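Local coordinates for replicase polyprotein 1a (Avian infectious bronchitis virus, PDB 3LD1), which is a coronavirus polyprotein cleaved into replication proteins, here represented by a fragment of nsp2, whose precise role is not settled, at residues D301-Q307 with V350-V356. The protein carries 3 engineered substitutions. Sequence-based numbering, arbitrary orientation.
Sequences DLTLLDQ and VHCCERV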
loop_
_atom_site.group_PDB
_atom_site.type_symbol
_atom_site.label_atom_id
_atom_site.label_comp_id
_atom_site.label_asym_id
_atom_site.label_seq_id
_atom_site.Cartn_x
_atom_site.Cartn_y
_atom_site.Cartn_z
ATOM N N ASP A 301 -23.377 -17.668 -35.910
ATOM C CA ASP A 301 -24.735 -18.121 -35.838
ATOM C C ASP A 301 -25.342 -17.771 -34.527
ATOM O O ASP A 301 -26.233 -18.494 -34.059
ATOM C CB ASP A 301 -24.776 -19.654 -36.020
ATOM C CG ASP A 301 -23.910 -20.380 -34.992
ATOM O OD1 ASP A 301 -22.869 -19.838 -34.576
ATOM O OD2 ASP A 301 -24.227 -21.493 -34.603
ATOM N N LEU A 302 -24.879 -16.692 -33.898
ATOM C CA LEU A 302 -25.414 -16.374 -32.569
ATOM C C LEU A 302 -25.777 -14.932 -32.365
ATOM O O LEU A 302 -25.249 -14.061 -33.016
ATOM C CB LEU A 302 -24.499 -16.841 -31.487
ATOM C CG LEU A 302 -24.320 -18.334 -31.285
ATOM C CD1 LEU A 302 -22.957 -18.715 -30.642
ATOM C CD2 LEU A 302 -25.380 -18.785 -30.342
ATOM N N THR A 303 -26.699 -14.690 -31.461
ATOM C CA THR A 303 -27.078 -13.361 -31.096
ATOM C C THR A 303 -26.839 -13.200 -29.609
ATOM O O THR A 303 -27.116 -14.118 -28.826
ATOM C CB THR A 303 -28.560 -13.114 -31.394
ATOM O OG1 THR A 303 -29.287 -14.300 -31.092
ATOM C CG2 THR A 303 -28.767 -12.862 -32.902
ATOM N N LEU A 304 -26.310 -12.031 -29.247
ATOM C CA LEU A 304 -26.003 -11.620 -27.904
ATOM C C LEU A 304 -27.253 -11.071 -27.274
ATOM O O LEU A 304 -27.809 -10.120 -27.747
ATOM C CB LEU A 304 -24.986 -10.484 -27.954
ATOM C CG LEU A 304 -23.934 -10.256 -26.853
ATOM C CD1 LEU A 304 -23.608 -8.797 -26.614
ATOM C CD2 LEU A 304 -24.337 -10.878 -25.558
ATOM N N LEU A 305 -27.670 -11.667 -26.186
ATOM C CA LEU A 305 -28.737 -11.139 -25.428
ATOM C C LEU A 305 -28.187 -10.176 -24.406
ATOM O O LEU A 305 -27.053 -10.307 -23.920
ATOM C CB LEU A 305 -29.407 -12.269 -24.690
ATOM C CG LEU A 305 -30.066 -13.315 -25.583
ATOM C CD1 LEU A 305 -30.388 -14.558 -24.737
ATOM C CD2 LEU A 305 -31.339 -12.738 -26.270
ATOM N N ASP A 306 -29.004 -9.211 -24.042
ATOM C CA ASP A 306 -28.599 -8.255 -23.047
ATOM C C ASP A 306 -28.816 -8.887 -21.658
ATOM O O ASP A 306 -29.836 -8.616 -21.038
ATOM C CB ASP A 306 -29.480 -7.027 -23.264
ATOM C CG ASP A 306 -29.299 -5.962 -22.195
ATOM O OD1 ASP A 306 -28.999 -4.796 -22.576
ATOM O OD2 ASP A 306 -29.508 -6.261 -20.981
ATOM N N GLN A 307 -27.914 -9.745 -21.166
ATOM C CA GLN A 307 -28.252 -10.545 -19.963
ATOM C C GLN A 307 -27.206 -11.564 -19.484
ATOM O O GLN A 307 -26.704 -12.386 -20.262
ATOM C CB GLN A 307 -29.585 -11.218 -20.185
ATOM C CG GLN A 307 -29.719 -12.609 -19.664
ATOM C CD GLN A 307 -31.030 -13.208 -20.129
ATOM O OE1 GLN A 307 -32.008 -12.477 -20.366
ATOM N NE2 GLN A 307 -31.064 -14.538 -20.292
ATOM N N VAL A 350 -19.917 -13.134 -18.202
ATOM C CA VAL A 350 -20.641 -14.014 -19.064
ATOM C C VAL A 350 -22.028 -13.468 -19.418
ATOM O O VAL A 350 -22.788 -13.139 -18.538
ATOM C CB VAL A 350 -20.734 -15.435 -18.469
ATOM C CG1 VAL A 350 -21.440 -16.366 -19.480
ATOM C CG2 VAL A 350 -19.366 -15.998 -18.188
ATOM N N HIS A 351 -22.332 -13.365 -20.719
ATOM C CA HIS A 351 -23.688 -13.049 -21.182
ATOM C C HIS A 351 -24.386 -14.229 -21.912
ATOM O O HIS A 351 -23.733 -15.040 -22.565
ATOM C CB HIS A 351 -23.652 -11.794 -22.054
ATOM C CG HIS A 351 -23.284 -10.531 -21.310
ATOM N ND1 HIS A 351 -22.076 -10.367 -20.669
ATOM C CD2 HIS A 351 -23.963 -9.362 -21.124
ATOM C CE1 HIS A 351 -22.034 -9.163 -20.106
ATOM N NE2 HIS A 351 -23.178 -8.542 -20.340
ATOM N N CYS A 352 -25.715 -14.318 -21.828
ATOM C CA CYS A 352 -26.439 -15.347 -22.542
ATOM C C CYS A 352 -26.503 -15.050 -24.005
ATOM O O CYS A 352 -26.568 -13.866 -24.411
ATOM C CB CYS A 352 -27.862 -15.418 -22.065
ATOM S SG CYS A 352 -28.014 -15.691 -20.323
ATOM N N CYS A 353 -26.541 -16.148 -24.772
ATOM C CA CYS A 353 -26.806 -16.134 -26.225
ATOM C C CYS A 353 -28.009 -17.024 -26.711
ATOM O O CYS A 353 -28.393 -18.013 -26.060
ATOM C CB CYS A 353 -25.518 -16.590 -26.966
ATOM S SG CYS A 353 -24.106 -15.371 -26.907
ATOM N N GLU A 354 -28.562 -16.691 -27.879
ATOM C CA GLU A 354 -29.587 -17.521 -28.545
ATOM C C GLU A 354 -29.019 -17.872 -29.856
ATOM O O GLU A 354 -28.392 -17.012 -30.500
ATOM C CB GLU A 354 -30.740 -16.655 -28.946
ATOM C CG GLU A 354 -32.067 -17.041 -28.479
ATOM C CD GLU A 354 -32.879 -15.779 -28.401
ATOM O OE1 GLU A 354 -33.416 -15.455 -27.316
ATOM O OE2 GLU A 354 -32.887 -15.057 -29.424
ATOM N N ARG A 355 -29.289 -19.086 -30.312
ATOM C CA ARG A 355 -29.015 -19.400 -31.706
ATOM C C ARG A 355 -30.023 -18.624 -32.577
ATOM O O ARG A 355 -31.191 -18.472 -32.190
ATOM C CB ARG A 355 -29.077 -20.902 -31.938
ATOM C CG ARG A 355 -28.111 -21.387 -33.029
ATOM C CD ARG A 355 -28.275 -22.887 -33.209
ATOM N NE ARG A 355 -28.576 -23.481 -31.899
ATOM C CZ ARG A 355 -28.203 -24.697 -31.506
ATOM N NH1 ARG A 355 -27.515 -25.483 -32.336
ATOM N NH2 ARG A 355 -28.530 -25.112 -30.278
ATOM N N VAL A 356 -29.551 -18.078 -33.702
ATOM C CA VAL A 356 -30.405 -17.340 -34.634
ATOM C C VAL A 356 -31.646 -18.126 -35.090
ATOM O O VAL A 356 -31.544 -19.333 -35.405
ATOM C CB VAL A 356 -29.632 -17.019 -35.918
ATOM C CG1 VAL A 356 -28.655 -15.897 -35.681
ATOM C CG2 VAL A 356 -28.922 -18.308 -36.486
#
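Glu354 O is gripped twice by Thr303. The backbone N of Thr303 donates to Glu354 O at 3.0 Å, almost head-on to the carbonyl, while Thr303 OG1 gives a second bond to that oxygen at 2.9 Å from above the carbonyl plane, 38° out of it. A chi1 of 38° tucks the hydroxyl between its own N and carbonyl carbon, a position from which OG1 lies over the Glu354 carbonyl. Glu354 N returns a bond to Thr303 O, completing an antiparallel hydrogen-bonded pair. The ladder runs on through Leu305 N to Cys352 O, and Val356 N adds only a weak bond to Asp301 O.

Past Leu305 the chain makes an inverse gamma turn centred on Asp306, yet Gln307 rejoins the same partner: Cys352 N donates to Gln307 O at 2.7 Å, nearly straight along the carbonyl. Beyond CG the Gln307 side chain is extended and lays its amide beside Cys352, NE2 donating to SG at 3.3 Å with the sulfur close to the amide plane. Leu305 CD1 packs on Cys352 CB at 3.8 Å, and its CD2 meets Glu354 OE1, the two side chains crossing at about a right angle.

On the face bearing Leu304 and Cys353, Leu304 CD2 rests on His351 CB at 3.7 Å, and Leu302 CD2 reaches Cys353 CB. Leu302 also touches Phe336 and Cys353 touches Ala338, both on strand 335-342, the neighbour of strand 345-355 in the sheet. The arrangement is an antiparallel strand pair, kinked at Asp306, within the mixed sheet near the C-terminal end of the nsp2a fragment.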